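PDB 4R99: uricase, which oxidises urate with molecular oxygen, probably to 5-hydroxyisourate, in the first step of the breakdown of urate to allantoin. Local coordinates for residues D[3-8]-D[53-58]; D[10-15]-D[74-79]; D[95-100]-D[148-153]. All coordinates share one frame; numbering follows the deposited sequence.

Contact 1. Residues D[3-8]-D[53-58]; sequences RTMFYG and QLLTSF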
ATOM      1  N   ARG D   3     -26.705  17.543 -13.443  1.00 26.02           N
ATOM      2  CA  ARG D   3     -25.801  16.455 -13.810  1.00 25.58           C
ATOM      3  C   ARG D   3     -24.515  16.596 -12.997  1.00 24.90           C
ATOM      4  O   ARG D   3     -24.151  17.703 -12.594  1.00 25.18           O
ATOM      5  CB  ARG D   3     -25.504  16.441 -15.312  1.00 25.68           C
ATOM      6  CG  ARG D   3     -24.366  17.348 -15.739  1.00 25.63           C
ATOM      7  CD  ARG D   3     -23.908  17.029 -17.153  1.00 25.08           C
ATOM      8  NE  ARG D   3     -24.935  17.319 -18.148  1.00 25.07           N
ATOM      9  CZ  ARG D   3     -25.529  16.392 -18.893  1.00 24.97           C
ATOM     10  NH1 ARG D   3     -25.193  15.116 -18.759  1.00 24.77           N
ATOM     11  NH2 ARG D   3     -26.454  16.740 -19.777  1.00 25.05           N
ATOM     12  N   THR D   4     -23.841  15.484 -12.726  1.00 22.24           N
ATOM     13  CA  THR D   4     -22.528  15.557 -12.100  1.00 22.28           C
ATOM     14  C   THR D   4     -21.546  15.987 -13.183  1.00 21.93           C
ATOM     15  O   THR D   4     -21.517  15.405 -14.264  1.00 21.94           O
ATOM     16  CB  THR D   4     -22.090  14.202 -11.524  1.00 22.58           C
ATOM     17  OG1 THR D   4     -23.034  13.775 -10.535  1.00 22.83           O
ATOM     18  CG2 THR D   4     -20.716  14.319 -10.876  1.00 22.84           C
ATOM     19  N   MET D   5     -20.756  17.019 -12.903  1.00 19.87           N
ATOM     20  CA  MET D   5     -19.789  17.518 -13.878  1.00 20.01           C
ATOM     21  C   MET D   5     -18.639  18.305 -13.256  1.00 19.95           C
ATOM     22  O   MET D   5     -18.831  19.411 -12.746  1.00 20.00           O
ATOM     23  CB  MET D   5     -20.474  18.370 -14.953  1.00 19.89           C
ATOM     24  CG  MET D   5     -19.505  18.919 -15.990  1.00 20.00           C
ATOM     25  SD  MET D   5     -20.289  19.614 -17.458  1.00 20.54           S
ATOM     26  CE  MET D   5     -21.280  20.921 -16.737  1.00 20.49           C
ATOM     27  N   PHE D   6     -17.442  17.731 -13.311  1.00 16.91           N
ATOM     28  CA  PHE D   6     -16.243  18.417 -12.847  1.00 16.94           C
ATOM     29  C   PHE D   6     -14.998  17.757 -13.433  1.00 16.85           C
ATOM     30  O   PHE D   6     -15.050  16.624 -13.912  1.00 16.63           O
ATOM     31  CB  PHE D   6     -16.161  18.406 -11.316  1.00 17.06           C
ATOM     32  CG  PHE D   6     -16.141  17.028 -10.714  1.00 17.14           C
ATOM     33  CD1 PHE D   6     -14.944  16.348 -10.534  1.00 16.87           C
ATOM     34  CD2 PHE D   6     -17.318  16.413 -10.318  1.00 16.97           C
ATOM     35  CE1 PHE D   6     -14.922  15.081  -9.978  1.00 16.78           C
ATOM     36  CE2 PHE D   6     -17.302  15.146  -9.758  1.00 17.18           C
ATOM     37  CZ  PHE D   6     -16.102  14.478  -9.588  1.00 17.21           C
ATOM     38  N   TYR D   7     -13.883  18.479 -13.409  1.00 18.77           N
ATOM     39  CA  TYR D   7     -12.601  17.913 -13.807  1.00 18.68           C
ATOM     40  C   TYR D   7     -11.482  18.685 -13.117  1.00 18.62           C
ATOM     41  O   TYR D   7     -11.685  19.816 -12.676  1.00 19.19           O
ATOM     42  CB  TYR D   7     -12.438  17.936 -15.328  1.00 18.60           C
ATOM     43  CG  TYR D   7     -11.960  19.255 -15.882  1.00 18.58           C
ATOM     44  CD1 TYR D   7     -12.698  20.417 -15.705  1.00 18.64           C
ATOM     45  CD2 TYR D   7     -10.774  19.333 -16.597  1.00 18.72           C
ATOM     46  CE1 TYR D   7     -12.259  21.622 -16.217  1.00 18.74           C
ATOM     47  CE2 TYR D   7     -10.332  20.530 -17.116  1.00 19.15           C
ATOM     48  CZ  TYR D   7     -11.074  21.673 -16.919  1.00 19.18           C
ATOM     49  OH  TYR D   7     -10.630  22.872 -17.432  1.00 19.06           O
ATOM     50  N   GLY D   8     -10.303  18.082 -13.013  1.00 15.47           N
ATOM     51  CA  GLY D   8      -9.209  18.735 -12.324  1.00 15.31           C
ATOM     52  C   GLY D   8      -7.913  17.949 -12.294  1.00 15.54           C
ATOM     53  O   GLY D   8      -7.659  17.107 -13.155  1.00 15.36           O
ATOM     54  N   GLN D  53     -20.539  26.041 -18.338  1.00 27.48           N
ATOM     55  CA  GLN D  53     -19.886  26.244 -19.630  1.00 27.68           C
ATOM     56  C   GLN D  53     -18.871  25.143 -19.969  1.00 27.64           C
ATOM     57  O   GLN D  53     -18.243  25.178 -21.028  1.00 27.64           O
ATOM     58  CB  GLN D  53     -19.229  27.627 -19.680  1.00 27.93           C
ATOM     59  CG  GLN D  53     -20.226  28.773 -19.544  1.00 28.42           C
ATOM     60  CD  GLN D  53     -19.595  30.139 -19.738  1.00 28.87           C
ATOM     61  OE1 GLN D  53     -19.755  31.034 -18.906  1.00 29.34           O
ATOM     62  NE2 GLN D  53     -18.886  30.311 -20.848  1.00 28.80           N
ATOM     63  N   LEU D  54     -18.718  24.171 -19.070  1.00 23.03           N
ATOM     64  CA  LEU D  54     -17.834  23.026 -19.292  1.00 23.13           C
ATOM     65  C   LEU D  54     -18.518  21.879 -20.037  1.00 23.11           C
ATOM     66  O   LEU D  54     -17.864  20.912 -20.426  1.00 22.97           O
ATOM     67  CB  LEU D  54     -17.283  22.499 -17.964  1.00 23.25           C
ATOM     68  CG  LEU D  54     -16.448  23.437 -17.092  1.00 23.16           C
ATOM     69  CD1 LEU D  54     -16.032  22.725 -15.817  1.00 22.82           C
ATOM     70  CD2 LEU D  54     -15.231  23.949 -17.844  1.00 23.36           C
ATOM     71  N   LEU D  55     -19.830  21.991 -20.225  1.00 21.77           N
ATOM     72  CA  LEU D  55     -20.635  20.908 -20.797  1.00 21.51           C
ATOM     73  C   LEU D  55     -20.120  20.366 -22.132  1.00 21.01           C
ATOM     74  O   LEU D  55     -19.943  19.159 -22.288  1.00 21.18           O
ATOM     75  CB  LEU D  55     -22.099  21.343 -20.930  1.00 21.38           C
ATOM     76  CG  LEU D  55     -23.064  20.288 -21.469  1.00 21.64           C
ATOM     77  CD1 LEU D  55     -23.129  19.091 -20.535  1.00 21.38           C
ATOM     78  CD2 LEU D  55     -24.449  20.887 -21.670  1.00 22.08           C
ATOM     79  N   THR D  56     -19.873  21.260 -23.085  1.00 21.66           N
ATOM     80  CA  THR D  56     -19.478  20.854 -24.431  1.00 21.71           C
ATOM     81  C   THR D  56     -18.085  20.235 -24.526  1.00 21.41           C
ATOM     82  O   THR D  56     -17.737  19.640 -25.545  1.00 21.51           O
ATOM     83  CB  THR D  56     -19.577  22.020 -25.434  1.00 21.81           C
ATOM     84  OG1 THR D  56     -18.760  23.110 -24.992  1.00 21.76           O
ATOM     85  CG2 THR D  56     -21.019  22.484 -25.566  1.00 21.95           C
ATOM     86  N   SER D  57     -17.282  20.385 -23.478  1.00 20.96           N
ATOM     87  CA  SER D  57     -15.982  19.726 -23.444  1.00 20.81           C
ATOM     88  C   SER D  57     -16.193  18.220 -23.383  1.00 20.87           C
ATOM     89  O   SER D  57     -15.361  17.444 -23.852  1.00 20.49           O
ATOM     90  CB  SER D  57     -15.144  20.206 -22.258  1.00 21.00           C
ATOM     91  OG  SER D  57     -15.698  19.775 -21.028  1.00 21.25           O
ATOM     92  N   PHE D  58     -17.321  17.816 -22.805  1.00 20.88           N
ATOM     93  CA  PHE D  58     -17.719  16.413 -22.781  1.00 20.63           C
ATOM     94  C   PHE D  58     -18.522  16.020 -24.020  1.00 20.83           C
ATOM     95  O   PHE D  58     -18.195  15.046 -24.699  1.00 20.47           O
ATOM     96  CB  PHE D  58     -18.558  16.114 -21.532  1.00 20.95           C
ATOM     97  CG  PHE D  58     -17.810  16.267 -20.238  1.00 20.42           C
ATOM     98  CD1 PHE D  58     -17.683  17.510 -19.638  1.00 20.63           C
ATOM     99  CD2 PHE D  58     -17.254  15.166 -19.608  1.00 20.34           C
ATOM    100  CE1 PHE D  58     -17.003  17.655 -18.444  1.00 20.56           C
ATOM    101  CE2 PHE D  58     -16.571  15.303 -18.410  1.00 20.48           C
ATOM    102  CZ  PHE D  58     -16.446  16.551 -17.829  1.00 20.58           C
TER
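Met5 anchors a mainly apolar contact between the beginning of strand 5-17 and the short helix 55-59 with the 3-10 turn leading into it, at the margin of the subunit. Its CG lies anti to the backbone N (chi1 180°), which carries the chain straight out toward the helix before it bends at SD. The sulfur settles on the helix backbone, with SD 3.6 Å from Leu55 CA. Met5 SD also makes a Met-aromatic contact with Phe58, 4.8 Å from the ring centroid and 51° off the normal, an oblique approach. Just behind it, Met5 CG sits 3.7 Å from Phe58 CE1. Two flanking contacts widen the interface. Toward the N-terminus, Leu55 CD1 meets the Arg3 chain at about a right angle, 3.5 Å from NE, while the Arg3 guanidinium itself forms a salt bridge with Asp307 of the second subunit. On the other flank, Leu54 CD1 abuts the edge of the Tyr7 ring, 4.0 Å from CE1, and the Tyr7 hydroxyl bonds to Val67 O. Residues 5-8 also pair antiparallel with a strand of the second subunit, whose Phe301 stacks on Phe58. Such a sheet running on from one subunit into the next is characteristic of uricase and its tunnelling-fold relatives.

Contact 2. Residues D[10-15]-D[74-79]; sequences GDVYVF and NFIQRH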
ATOM      1  N   GLY D  10      -5.195  15.870  -9.582  1.00 15.66           N
ATOM      2  CA  GLY D  10      -4.943  15.297  -8.274  1.00 15.34           C
ATOM      3  C   GLY D  10      -3.468  15.037  -8.042  1.00 15.44           C
ATOM      4  O   GLY D  10      -2.669  15.139  -8.968  1.00 15.47           O
ATOM      5  N   ASP D  11      -3.116  14.688  -6.806  1.00 19.27           N
ATOM      6  CA  ASP D  11      -1.721  14.487  -6.404  1.00 19.20           C
ATOM      7  C   ASP D  11      -0.821  15.664  -6.777  1.00 19.49           C
ATOM      8  O   ASP D  11       0.295  15.475  -7.262  1.00 19.27           O
ATOM      9  CB  ASP D  11      -1.157  13.174  -6.963  1.00 18.80           C
ATOM     10  CG  ASP D  11      -1.557  11.967  -6.134  1.00 18.96           C
ATOM     11  OD1 ASP D  11      -2.219  12.151  -5.091  1.00 19.19           O
ATOM     12  OD2 ASP D  11      -1.200  10.832  -6.522  1.00 18.78           O
ATOM     13  N   VAL D  12      -1.320  16.876  -6.552  1.00 18.54           N
ATOM     14  CA  VAL D  12      -0.526  18.079  -6.765  1.00 18.90           C
ATOM     15  C   VAL D  12       0.311  18.376  -5.526  1.00 19.01           C
ATOM     16  O   VAL D  12      -0.109  19.112  -4.630  1.00 18.97           O
ATOM     17  CB  VAL D  12      -1.415  19.289  -7.104  1.00 19.33           C
ATOM     18  CG1 VAL D  12      -0.561  20.502  -7.443  1.00 19.30           C
ATOM     19  CG2 VAL D  12      -2.336  18.948  -8.266  1.00 19.36           C
ATOM     20  N   TYR D  13       1.495  17.777  -5.475  1.00 17.86           N
ATOM     21  CA  TYR D  13       2.407  17.997  -4.367  1.00 17.88           C
ATOM     22  C   TYR D  13       3.031  19.387  -4.460  1.00 18.40           C
ATOM     23  O   TYR D  13       3.656  19.731  -5.463  1.00 18.47           O
ATOM     24  CB  TYR D  13       3.482  16.908  -4.327  1.00 17.65           C
ATOM     25  CG  TYR D  13       2.951  15.542  -3.946  1.00 17.66           C
ATOM     26  CD1 TYR D  13       2.781  15.184  -2.615  1.00 17.56           C
ATOM     27  CD2 TYR D  13       2.610  14.614  -4.922  1.00 17.79           C
ATOM     28  CE1 TYR D  13       2.295  13.936  -2.266  1.00 17.49           C
ATOM     29  CE2 TYR D  13       2.123  13.364  -4.583  1.00 17.67           C
ATOM     30  CZ  TYR D  13       1.966  13.031  -3.253  1.00 17.70           C
ATOM     31  OH  TYR D  13       1.481  11.788  -2.914  1.00 17.81           O
ATOM     32  N   VAL D  14       2.840  20.193  -3.423  1.00 20.32           N
ATOM     33  CA  VAL D  14       3.409  21.537  -3.394  1.00 20.62           C
ATOM     34  C   VAL D  14       4.114  21.716  -2.051  1.00 20.44           C
ATOM     35  O   VAL D  14       3.512  21.582  -0.984  1.00 20.39           O
ATOM     36  CB  VAL D  14       2.347  22.645  -3.643  1.00 21.11           C
ATOM     37  CG1 VAL D  14       1.771  22.517  -5.043  1.00 21.41           C
ATOM     38  CG2 VAL D  14       1.232  22.594  -2.630  1.00 21.21           C
ATOM     39  N   PHE D  15       5.421  21.944  -2.116  1.00 18.51           N
ATOM     40  CA  PHE D  15       6.230  22.088  -0.916  1.00 18.23           C
ATOM     41  C   PHE D  15       6.830  23.484  -0.862  1.00 18.47           C
ATOM     42  O   PHE D  15       7.850  23.762  -1.491  1.00 18.78           O
ATOM     43  CB  PHE D  15       7.345  21.039  -0.880  1.00 18.23           C
ATOM     44  CG  PHE D  15       6.884  19.638  -1.182  1.00 18.31           C
ATOM     45  CD1 PHE D  15       5.811  19.081  -0.505  1.00 18.70           C
ATOM     46  CD2 PHE D  15       7.530  18.878  -2.142  1.00 18.25           C
ATOM     47  CE1 PHE D  15       5.391  17.788  -0.780  1.00 18.39           C
ATOM     48  CE2 PHE D  15       7.116  17.587  -2.426  1.00 18.42           C
ATOM     49  CZ  PHE D  15       6.044  17.040  -1.743  1.00 18.32           C
ATOM     50  N   ASN D  74       0.427  24.213 -12.342  1.00 20.32           N
ATOM     51  CA  ASN D  74       1.281  25.394 -12.342  1.00 20.57           C
ATOM     52  C   ASN D  74       0.676  26.534 -11.526  1.00 20.81           C
ATOM     53  O   ASN D  74       1.369  27.198 -10.755  1.00 21.12           O
ATOM     54  CB  ASN D  74       1.528  25.867 -13.776  1.00 20.34           C
ATOM     55  CG  ASN D  74       2.280  24.842 -14.609  1.00 20.70           C
ATOM     56  OD1 ASN D  74       3.095  24.082 -14.088  1.00 20.96           O
ATOM     57  ND2 ASN D  74       2.005  24.816 -15.909  1.00 21.15           N
ATOM     58  N   PHE D  75      -0.622  26.746 -11.708  1.00 18.00           N
ATOM     59  CA  PHE D  75      -1.357  27.807 -11.026  1.00 18.19           C
ATOM     60  C   PHE D  75      -1.237  27.655  -9.514  1.00 18.31           C
ATOM     61  O   PHE D  75      -0.955  28.621  -8.804  1.00 18.13           O
ATOM     62  CB  PHE D  75      -2.822  27.760 -11.466  1.00 18.19           C
ATOM     63  CG  PHE D  75      -3.642  28.934 -11.018  1.00 18.25           C
ATOM     64  CD1 PHE D  75      -4.182  28.980  -9.743  1.00 18.23           C
ATOM     65  CD2 PHE D  75      -3.893  29.986 -11.885  1.00 18.36           C
ATOM     66  CE1 PHE D  75      -4.946  30.052  -9.339  1.00 18.37           C
ATOM     67  CE2 PHE D  75      -4.654  31.062 -11.487  1.00 18.63           C
ATOM     68  CZ  PHE D  75      -5.183  31.096 -10.212  1.00 18.77           C
ATOM     69  N   ILE D  76      -1.438  26.435  -9.027  1.00 15.77           N
ATOM     70  CA  ILE D  76      -1.358  26.162  -7.598  1.00 16.08           C
ATOM     71  C   ILE D  76       0.056  26.364  -7.058  1.00 15.98           C
ATOM     72  O   ILE D  76       0.250  27.002  -6.023  1.00 16.10           O
ATOM     73  CB  ILE D  76      -1.819  24.722  -7.270  1.00 15.65           C
ATOM     74  CG1 ILE D  76      -3.323  24.576  -7.492  1.00 15.70           C
ATOM     75  CG2 ILE D  76      -1.475  24.356  -5.830  1.00 15.99           C
ATOM     76  CD1 ILE D  76      -3.795  23.133  -7.521  1.00 15.87           C
ATOM     77  N   GLN D  77       1.040  25.827  -7.770  1.00 22.36           N
ATOM     78  CA  GLN D  77       2.432  25.909  -7.338  1.00 22.35           C
ATOM     79  C   GLN D  77       2.941  27.347  -7.285  1.00 22.39           C
ATOM     80  O   GLN D  77       3.720  27.704  -6.403  1.00 22.70           O
ATOM     81  CB  GLN D  77       3.319  25.047  -8.242  1.00 22.70           C
ATOM     82  CG  GLN D  77       2.965  23.567  -8.193  1.00 22.93           C
ATOM     83  CD  GLN D  77       3.735  22.731  -9.196  1.00 22.88           C
ATOM     84  OE1 GLN D  77       4.202  23.235 -10.218  1.00 23.35           O
ATOM     85  NE2 GLN D  77       3.868  21.443  -8.909  1.00 22.91           N
ATOM     86  N   ARG D  78       2.488  28.169  -8.223  1.00 30.41           N
ATOM     87  CA  ARG D  78       2.893  29.568  -8.266  1.00 30.67           C
ATOM     88  C   ARG D  78       2.252  30.381  -7.150  1.00 30.79           C
ATOM     89  O   ARG D  78       2.868  31.295  -6.606  1.00 30.67           O
ATOM     90  CB  ARG D  78       2.572  30.176  -9.631  1.00 30.51           C
ATOM     91  CG  ARG D  78       3.415  29.592 -10.751  1.00 31.42           C
ATOM     92  CD  ARG D  78       3.209  30.329 -12.056  1.00 31.95           C
ATOM     93  NE  ARG D  78       3.588  29.503 -13.196  1.00 32.01           N
ATOM     94  CZ  ARG D  78       3.483  29.886 -14.464  1.00 31.85           C
ATOM     95  NH1 ARG D  78       3.012  31.091 -14.756  1.00 31.48           N
ATOM     96  NH2 ARG D  78       3.850  29.066 -15.439  1.00 32.12           N
ATOM     97  N   HIS D  79       1.013  30.042  -6.807  1.00 19.68           N
ATOM     98  CA  HIS D  79       0.321  30.725  -5.719  1.00 19.74           C
ATOM     99  C   HIS D  79       0.841  30.291  -4.351  1.00 19.39           C
ATOM    100  O   HIS D  79       0.653  30.993  -3.357  1.00 19.70           O
ATOM    101  CB  HIS D  79      -1.195  30.554  -5.839  1.00 19.58           C
ATOM    102  CG  HIS D  79      -1.809  31.432  -6.884  1.00 19.57           C
ATOM    103  ND1 HIS D  79      -1.749  31.138  -8.230  1.00 19.63           N
ATOM    104  CD2 HIS D  79      -2.470  32.609  -6.784  1.00 19.88           C
ATOM    105  CE1 HIS D  79      -2.354  32.094  -8.913  1.00 19.60           C
ATOM    106  NE2 HIS D  79      -2.802  32.997  -8.060  1.00 19.57           N
TER
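While Gln77 points its amide at the strand, NE2 3.9 Å from Tyr13 O, the two rings of the helix segment turn the other way and meet: His79 CE1 lies over one face of the Phe75 ring, 3.2 Å above its plane and displaced toward the rim. At the His79 edge, in its plane, lies Phe75 O, to which ND1 donates over 2.7 Å with an N-H...O angle of 156°. The ND1 bond fixes the imidazole's rotation, while the backbone N of His79 makes the helical bond to the same oxygen from the opposite face of the carbonyl plane. These rings turn toward helix 88-102, and Phe75 stacks there on Phe99. Tyr13 O itself bonds to Thr290 of the third subunit.

Facing the strand, the helix presents Ile76 and the stem of Gln77. Val14 CG1 fits between them, 3.5 Å from Gln77 CG and 3.8 Å from Ile76 CG2. Gln77, with CG beside its own backbone N (chi1 -62°) and an extended chain beyond, thus lends its CG methylene to the apolar layer while the amide goes on toward Tyr13. Two residues earlier on the strand, Ile76 CD1 meets Val12 CG1 at 4.2 Å; Val12 is the centre of an inverse gamma turn. The local axes approach to 8.8 Å and run nearly parallel, at 16°. Helices 69-82 and 88-102, inserted after the hairpin of strands 5-17 and 40-50 and laid against the sheet, give the beta-beta-alpha-alpha-beta-beta order of the tunnelling fold.

Contact 3. Residues D[95-100]-D[148-153]; sequences VCEAFL and VEVART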
ATOM      1  N   VAL D  95      -6.203  30.308  -3.229  1.00 17.74           N
ATOM      2  CA  VAL D  95      -6.089  29.691  -4.547  1.00 17.67           C
ATOM      3  C   VAL D  95      -7.441  29.601  -5.255  1.00 17.75           C
ATOM      4  O   VAL D  95      -7.551  29.936  -6.436  1.00 17.43           O
ATOM      5  CB  VAL D  95      -5.459  28.288  -4.455  1.00 17.83           C
ATOM      6  CG1 VAL D  95      -5.414  27.627  -5.825  1.00 17.60           C
ATOM      7  CG2 VAL D  95      -4.065  28.382  -3.857  1.00 17.55           C
ATOM      8  N   CYS D  96      -8.465  29.150  -4.534  1.00 18.76           N
ATOM      9  CA  CYS D  96      -9.817  29.080  -5.086  1.00 18.82           C
ATOM     10  C   CYS D  96     -10.272  30.427  -5.642  1.00 18.98           C
ATOM     11  O   CYS D  96     -10.786  30.502  -6.758  1.00 19.45           O
ATOM     12  CB  CYS D  96     -10.819  28.623  -4.023  1.00 18.81           C
ATOM     13  SG  CYS D  96     -10.804  26.863  -3.634  1.00 18.96           S
ATOM     14  N   GLU D  97     -10.086  31.485  -4.857  1.00 23.25           N
ATOM     15  CA  GLU D  97     -10.507  32.821  -5.275  1.00 23.47           C
ATOM     16  C   GLU D  97      -9.681  33.317  -6.455  1.00 23.44           C
ATOM     17  O   GLU D  97     -10.195  34.012  -7.331  1.00 23.46           O
ATOM     18  CB  GLU D  97     -10.480  33.806  -4.102  1.00 23.46           C
ATOM     19  CG  GLU D  97     -11.632  33.585  -3.131  1.00 24.19           C
ATOM     20  CD  GLU D  97     -11.495  34.370  -1.840  1.00 24.31           C
ATOM     21  OE1 GLU D  97     -10.471  35.061  -1.659  1.00 24.80           O
ATOM     22  OE2 GLU D  97     -12.414  34.284  -1.000  1.00 24.37           O
ATOM     23  N   ALA D  98      -8.408  32.939  -6.484  1.00 18.22           N
ATOM     24  CA  ALA D  98      -7.527  33.296  -7.593  1.00 18.03           C
ATOM     25  C   ALA D  98      -7.968  32.649  -8.910  1.00 17.94           C
ATOM     26  O   ALA D  98      -7.986  33.306  -9.950  1.00 18.05           O
ATOM     27  CB  ALA D  98      -6.087  32.927  -7.267  1.00 18.01           C
ATOM     28  N   PHE D  99      -8.313  31.365  -8.859  1.00 17.86           N
ATOM     29  CA  PHE D  99      -8.841  30.655 -10.026  1.00 17.79           C
ATOM     30  C   PHE D  99     -10.078  31.352 -10.588  1.00 17.77           C
ATOM     31  O   PHE D  99     -10.187  31.572 -11.797  1.00 18.01           O
ATOM     32  CB  PHE D  99      -9.204  29.207  -9.668  1.00 17.60           C
ATOM     33  CG  PHE D  99      -8.108  28.204  -9.936  1.00 17.93           C
ATOM     34  CD1 PHE D  99      -7.676  27.957 -11.230  1.00 17.55           C
ATOM     35  CD2 PHE D  99      -7.541  27.481  -8.897  1.00 17.62           C
ATOM     36  CE1 PHE D  99      -6.679  27.025 -11.482  1.00 17.21           C
ATOM     37  CE2 PHE D  99      -6.543  26.545  -9.141  1.00 17.43           C
ATOM     38  CZ  PHE D  99      -6.114  26.317 -10.436  1.00 17.15           C
ATOM     39  N   LEU D 100     -11.012  31.686  -9.703  1.00 19.33           N
ATOM     40  CA  LEU D 100     -12.258  32.337 -10.105  1.00 19.59           C
ATOM     41  C   LEU D 100     -12.039  33.725 -10.706  1.00 19.71           C
ATOM     42  O   LEU D 100     -12.767  34.140 -11.610  1.00 19.72           O
ATOM     43  CB  LEU D 100     -13.235  32.414  -8.930  1.00 19.40           C
ATOM     44  CG  LEU D 100     -13.826  31.067  -8.507  1.00 19.71           C
ATOM     45  CD1 LEU D 100     -14.704  31.229  -7.282  1.00 19.47           C
ATOM     46  CD2 LEU D 100     -14.616  30.454  -9.655  1.00 19.76           C
ATOM     47  N   VAL D 148     -11.783  23.364   0.806  1.00 18.13           N
ATOM     48  CA  VAL D 148     -12.470  24.627   0.607  1.00 18.33           C
ATOM     49  C   VAL D 148     -13.071  24.641  -0.783  1.00 18.24           C
ATOM     50  O   VAL D 148     -12.385  24.361  -1.764  1.00 18.13           O
ATOM     51  CB  VAL D 148     -11.522  25.836   0.767  1.00 18.44           C
ATOM     52  CG1 VAL D 148     -12.234  27.125   0.391  1.00 18.77           C
ATOM     53  CG2 VAL D 148     -10.983  25.916   2.191  1.00 18.31           C
ATOM     54  N   GLU D 149     -14.365  24.925  -0.867  1.00 19.03           N
ATOM     55  CA  GLU D 149     -14.983  25.143  -2.162  1.00 19.16           C
ATOM     56  C   GLU D 149     -15.570  26.543  -2.227  1.00 19.39           C
ATOM     57  O   GLU D 149     -16.318  26.952  -1.342  1.00 19.37           O
ATOM     58  CB  GLU D 149     -16.046  24.088  -2.456  1.00 19.30           C
ATOM     59  CG  GLU D 149     -16.596  24.157  -3.871  1.00 19.55           C
ATOM     60  CD  GLU D 149     -17.418  22.940  -4.236  1.00 19.93           C
ATOM     61  OE1 GLU D 149     -17.216  21.879  -3.610  1.00 19.72           O
ATOM     62  OE2 GLU D 149     -18.263  23.040  -5.152  1.00 19.96           O
ATOM     63  N   VAL D 150     -15.224  27.271  -3.284  1.00 16.94           N
ATOM     64  CA  VAL D 150     -15.699  28.635  -3.456  1.00 16.91           C
ATOM     65  C   VAL D 150     -16.503  28.736  -4.743  1.00 17.05           C
ATOM     66  O   VAL D 150     -16.049  28.315  -5.801  1.00 16.92           O
ATOM     67  CB  VAL D 150     -14.528  29.643  -3.487  1.00 16.83           C
ATOM     68  CG1 VAL D 150     -15.041  31.059  -3.705  1.00 16.98           C
ATOM     69  CG2 VAL D 150     -13.725  29.565  -2.199  1.00 17.01           C
ATOM     70  N   ALA D 151     -17.705  29.291  -4.637  1.00 17.56           N
ATOM     71  CA  ALA D 151     -18.598  29.456  -5.779  1.00 17.37           C
ATOM     72  C   ALA D 151     -18.952  30.927  -5.971  1.00 17.83           C
ATOM     73  O   ALA D 151     -18.822  31.731  -5.047  1.00 17.76           O
ATOM     74  CB  ALA D 151     -19.859  28.633  -5.586  1.00 17.37           C
ATOM     75  N   ARG D 152     -19.389  31.282  -7.175  1.00 21.61           N
ATOM     76  CA  ARG D 152     -19.785  32.657  -7.454  1.00 21.61           C
ATOM     77  C   ARG D 152     -21.108  33.006  -6.789  1.00 21.69           C
ATOM     78  O   ARG D 152     -21.993  32.161  -6.640  1.00 22.05           O
ATOM     79  CB  ARG D 152     -19.879  32.904  -8.959  1.00 21.92           C
ATOM     80  CG  ARG D 152     -18.538  32.875  -9.657  1.00 21.83           C
ATOM     81  CD  ARG D 152     -18.642  33.361 -11.090  1.00 21.84           C
ATOM     82  NE  ARG D 152     -17.460  32.976 -11.851  1.00 21.35           N
ATOM     83  CZ  ARG D 152     -16.292  33.606 -11.789  1.00 21.82           C
ATOM     84  NH1 ARG D 152     -16.143  34.666 -11.003  1.00 21.84           N
ATOM     85  NH2 ARG D 152     -15.269  33.174 -12.514  1.00 21.71           N
ATOM     86  N   THR D 153     -21.211  34.264  -6.376  1.00 26.85           N
ATOM     87  CA  THR D 153     -22.434  34.828  -5.824  1.00 27.10           C
ATOM     88  C   THR D 153     -22.868  36.001  -6.682  1.00 27.43           C
ATOM     89  O   THR D 153     -22.173  36.377  -7.625  1.00 27.28           O
ATOM     90  CB  THR D 153     -22.233  35.320  -4.389  1.00 27.50           C
ATOM     91  OG1 THR D 153     -21.281  36.389  -4.378  1.00 27.18           O
ATOM     92  CG2 THR D 153     -21.724  34.200  -3.528  1.00 27.47           C
TER
HETATM   93  O   HOH W   1     -14.288  36.812 -12.051  1.00 38.04           O
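Leu100 O, near the C-terminal end of helix 88-102, is gripped by two donors. Arg152 NH2 gives it a hydrogen bond of 2.8 Å, with an N-H...O angle of 153°, arriving in the carbonyl plane on a lone pair. A water donates a second bond to Leu100 O, at 3.1 Å, and accepts in turn from Arg152 NH1 at 3.0 Å, so the guanidinium holds the carbonyl both directly and through solvent. Arg152 reaches it with a chain extended from CG to NE, and its NE bonds to Leu106 O, which pins the group at another point.

The Leu100 side chain slides past the arginine in the opposite direction and places CD2 over one guanidinium face, 4.0 Å from NH2 and displaced toward the rim. Its other branch enters the hydrophobic layer, where CD1 lies 3.6 Å from Val150 CG1. Val150 is the valine that splays between two helix turns: with CG1 anti to its backbone N (chi1 178°), that methyl meets Leu100, while CG2 rests 3.6 Å from Cys96 CB. Farther back along the strand, Cys96 SG stands 3.5 Å from Val148 O. The helix and strand axes approach to 8.3 Å, at 30° between their directions.

Leu100 therefore works twice: CD1 in the apolar seam, CD2 and the carbonyl oxygen against the arginine. A positive arginine beside a carbonyl near a helix C-terminus would probably be favourable electrostatically, and it ties helix 88-102 to strand 143-152 at the partly exposed, water-bearing end of an otherwise apolar interface.

Along the chain, contacts 1 and 2 interleave, since both use strand 5-17 and pair it with successive helices, 55-59 and 69-82; contact 3 follows in series, setting helix 88-102 against strand 143-152 of the same sheet. The centres of contacts 1 and 2 lie about 22 Å apart, those of 1 and 3 about 17 Å, and those of 2 and 3 about 16 Å. Apart from the shared strand of 1 and 2, touching occurs between 2 and 3, where the two long helices meet and His79 NE2 lies 3.4 Å from Ala98 CB. Helices 69-82 and 88-102 thus form one layer on the sheet. Contacts 1 and 2 also reach the second subunit, whereas no other chain of the assembly touches the segments of contact 3.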